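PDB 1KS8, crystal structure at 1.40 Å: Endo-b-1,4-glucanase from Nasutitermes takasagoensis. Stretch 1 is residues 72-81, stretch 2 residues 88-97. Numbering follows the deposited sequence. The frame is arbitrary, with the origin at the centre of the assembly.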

# COMPACT_ATOMS: atom_id res chain seq x y z
N LEU A 72 0.82 -5.05 -3.27
CA LEU A 72 1.05 -6.33 -2.61
C LEU A 72 0.78 -7.46 -3.60
O LEU A 72 1.56 -8.41 -3.69
CB LEU A 72 0.16 -6.49 -1.37
CG LEU A 72 0.51 -5.63 -0.15
CD1 LEU A 72 -0.44 -5.99 0.98
CD2 LEU A 72 1.96 -5.85 0.28
N ALA A 73 -0.31 -7.36 -4.36
CA ALA A 73 -0.65 -8.39 -5.34
C ALA A 73 0.42 -8.44 -6.43
O ALA A 73 0.80 -9.52 -6.89
CB ALA A 73 -2.02 -8.10 -5.95
N TRP A 74 0.89 -7.27 -6.84
CA TRP A 74 1.91 -7.16 -7.88
C TRP A 74 3.16 -7.96 -7.49
O TRP A 74 3.71 -8.72 -8.29
CB TRP A 74 2.24 -5.68 -8.07
CG TRP A 74 3.12 -5.33 -9.24
CD1 TRP A 74 3.50 -6.13 -10.28
CD2 TRP A 74 3.69 -4.04 -9.50
NE1 TRP A 74 4.26 -5.42 -11.17
CE2 TRP A 74 4.40 -4.13 -10.72
CE3 TRP A 74 3.67 -2.81 -8.82
CZ2 TRP A 74 5.08 -3.04 -11.27
CZ3 TRP A 74 4.34 -1.73 -9.37
CH2 TRP A 74 5.04 -1.85 -10.58
N GLY A 75 3.60 -7.79 -6.24
CA GLY A 75 4.78 -8.51 -5.78
C GLY A 75 4.52 -10.01 -5.67
O GLY A 75 5.41 -10.82 -5.90
N LEU A 76 3.29 -10.36 -5.30
CA LEU A 76 2.89 -11.76 -5.17
C LEU A 76 2.91 -12.46 -6.52
O LEU A 76 3.18 -13.66 -6.61
CB LEU A 76 1.49 -11.86 -4.58
CG LEU A 76 1.35 -12.35 -3.14
CD1 LEU A 76 -0.12 -12.34 -2.74
CD2 LEU A 76 1.92 -13.75 -3.00
N ILE A 77 2.62 -11.70 -7.58
CA ILE A 77 2.60 -12.25 -8.93
C ILE A 77 4.00 -12.41 -9.51
O ILE A 77 4.37 -13.49 -9.98
CB ILE A 77 1.77 -11.35 -9.88
CG1 ILE A 77 0.31 -11.31 -9.42
CG2 ILE A 77 1.89 -11.86 -11.31
CD1 ILE A 77 -0.51 -10.21 -10.08
N ASP A 78 4.79 -11.34 -9.46
CA ASP A 78 6.15 -11.37 -10.01
C ASP A 78 7.20 -12.06 -9.16
O ASP A 78 8.20 -12.55 -9.68
CB ASP A 78 6.61 -9.94 -10.30
CG ASP A 78 5.90 -9.31 -11.48
OD1 ASP A 78 6.06 -8.09 -11.69
OD2 ASP A 78 5.18 -10.04 -12.20
N PHE A 79 6.98 -12.10 -7.85
CA PHE A 79 7.95 -12.70 -6.95
C PHE A 79 7.31 -13.71 -6.00
O PHE A 79 7.63 -13.77 -4.81
CB PHE A 79 8.67 -11.59 -6.18
CG PHE A 79 9.30 -10.57 -7.08
CD1 PHE A 79 10.45 -10.87 -7.81
CD2 PHE A 79 8.72 -9.32 -7.25
CE1 PHE A 79 11.00 -9.95 -8.71
CE2 PHE A 79 9.25 -8.39 -8.14
CZ PHE A 79 10.40 -8.71 -8.87
N GLU A 80 6.40 -14.51 -6.55
CA GLU A 80 5.70 -15.53 -5.78
C GLU A 80 6.69 -16.47 -5.11
O GLU A 80 6.47 -16.93 -3.99
CB GLU A 80 4.77 -16.32 -6.70
CG GLU A 80 3.86 -17.29 -5.96
CD GLU A 80 2.95 -18.07 -6.89
OE1 GLU A 80 2.11 -18.84 -6.38
OE2 GLU A 80 3.08 -17.92 -8.12
N ALA A 81 7.79 -16.76 -5.80
CA ALA A 81 8.82 -17.65 -5.27
C ALA A 81 9.38 -17.13 -3.96
O ALA A 81 9.77 -17.90 -3.09
CB ALA A 81 9.94 -17.82 -6.29
N ALA A 88 5.43 -18.18 3.25
CA ALA A 88 4.41 -17.16 3.47
C ALA A 88 3.46 -16.94 2.30
O ALA A 88 2.82 -15.90 2.20
CB ALA A 88 5.09 -15.84 3.83
N LEU A 89 3.36 -17.93 1.41
CA LEU A 89 2.47 -17.79 0.26
C LEU A 89 1.01 -17.67 0.68
O LEU A 89 0.29 -16.78 0.21
CB LEU A 89 2.63 -18.98 -0.69
CG LEU A 89 1.76 -18.97 -1.95
CD1 LEU A 89 2.03 -17.71 -2.76
CD2 LEU A 89 2.06 -20.21 -2.79
N ASP A 90 0.56 -18.55 1.57
CA ASP A 90 -0.83 -18.49 2.03
C ASP A 90 -1.13 -17.16 2.70
O ASP A 90 -2.14 -16.51 2.41
CB ASP A 90 -1.11 -19.64 3.00
CG ASP A 90 -1.16 -20.99 2.30
OD1 ASP A 90 -1.29 -22.01 3.01
OD2 ASP A 90 -1.07 -21.02 1.06
N ASP A 91 -0.25 -16.73 3.61
CA ASP A 91 -0.45 -15.46 4.30
C ASP A 91 -0.40 -14.29 3.32
O ASP A 91 -1.13 -13.32 3.48
CB ASP A 91 0.58 -15.28 5.41
CG ASP A 91 0.25 -16.08 6.66
OD1 ASP A 91 0.97 -15.95 7.66
OD2 ASP A 91 -0.75 -16.83 6.64
N GLY A 92 0.47 -14.38 2.32
CA GLY A 92 0.56 -13.32 1.34
C GLY A 92 -0.77 -13.16 0.62
O GLY A 92 -1.25 -12.05 0.40
N ARG A 93 -1.36 -14.29 0.23
CA ARG A 93 -2.65 -14.26 -0.45
C ARG A 93 -3.71 -13.70 0.49
O ARG A 93 -4.56 -12.92 0.07
CB ARG A 93 -3.02 -15.67 -0.91
CG ARG A 93 -2.17 -16.17 -2.07
CD ARG A 93 -2.36 -17.65 -2.31
NE ARG A 93 -1.70 -18.07 -3.55
CZ ARG A 93 -1.45 -19.33 -3.87
NH1 ARG A 93 -1.80 -20.31 -3.05
NH2 ARG A 93 -0.86 -19.61 -5.02
N LYS A 94 -3.66 -14.10 1.76
CA LYS A 94 -4.63 -13.62 2.73
C LYS A 94 -4.57 -12.11 2.91
O LYS A 94 -5.60 -11.46 3.10
CB LYS A 94 -4.41 -14.28 4.09
CG LYS A 94 -4.78 -15.75 4.14
CD LYS A 94 -4.55 -16.32 5.54
CE LYS A 94 -4.94 -17.79 5.61
NZ LYS A 94 -6.37 -17.99 5.25
N ALA A 95 -3.37 -11.55 2.84
CA ALA A 95 -3.19 -10.11 2.99
C ALA A 95 -3.88 -9.36 1.86
O ALA A 95 -4.46 -8.30 2.05
CB ALA A 95 -1.71 -9.76 3.04
N VAL A 96 -3.81 -9.92 0.66
CA VAL A 96 -4.44 -9.31 -0.50
C VAL A 96 -5.96 -9.47 -0.39
O VAL A 96 -6.72 -8.52 -0.57
CB VAL A 96 -3.95 -9.96 -1.81
CG1 VAL A 96 -4.80 -9.49 -2.98
CG2 VAL A 96 -2.49 -9.61 -2.04
N LYS A 97 -6.40 -10.68 -0.06
CA LYS A 97 -7.83 -10.96 0.04
C LYS A 97 -8.52 -10.15 1.13
O LYS A 97 -9.70 -9.82 1.01
CB LYS A 97 -8.06 -12.46 0.27
CG LYS A 97 -9.51 -12.89 0.15
CD LYS A 97 -9.62 -14.41 0.09
CE LYS A 97 -11.04 -14.87 -0.20
NZ LYS A 97 -11.99 -14.51 0.89

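Residues 72-78 and 89-97 form two helices whose N-to-C directions differ by 149°, so they run roughly antiparallel, with a closest axial approach of 9.8 Å. The register follows from the nearest CA pairs: A73 CA lies 6.2 Å from V96 CA, L76 CA 7.1 Å from G92 CA, and E80 CA 7.2 Å from L89 CA. Within each stretch i to i-4 backbone hydrogen bonds support the helix, for example L76 N to L72 O at 3.1 Å and R93 N to L89 O at 3.0 Å. F79, with phi/psi of -130/42, breaks the first helix and occupies the N-cap position of the helical segment beginning at E80. No hydrogen bond crosses the interface, which buries 349 Å² summed over both sides and depends chiefly on apolar packing.

L76 is the central knob, seated among L89, G92, R93 and V96. Its CA-to-CB bond points toward the second helix, and its chi1 of -108° lies between rotamer wells. L76 CD1 approaches G92 O to 3.3 Å, a close van der Waals contact, and V96 CG2 to 3.7 Å, while L76 CD2 meets L89 CD1 at 4.0 Å. The absence of a side chain at G92 matters here: an ideal CB would lie 3.4 Å from L76 CD2 and 3.2 Å from A88 O.

V96 CG2 extends the apolar seam, lying 4.1 Å from L72 CB and 4.2 Å from A73 CB. L72 CD1 also reaches A95 CB, at a looser 4.5 Å.

At E80 the chemistry becomes mixed. E80 CG packs 3.7 Å from L89 CD1, and the extended E80 side chain carries its carboxylate to R93, where E80 OE1 and R93 NH2 form a salt bridge at 3.4 Å. R93 starts with CA-to-CB pointing away, yet its long side chain brings the guanidinium back, and OE1 approaches that group obliquely.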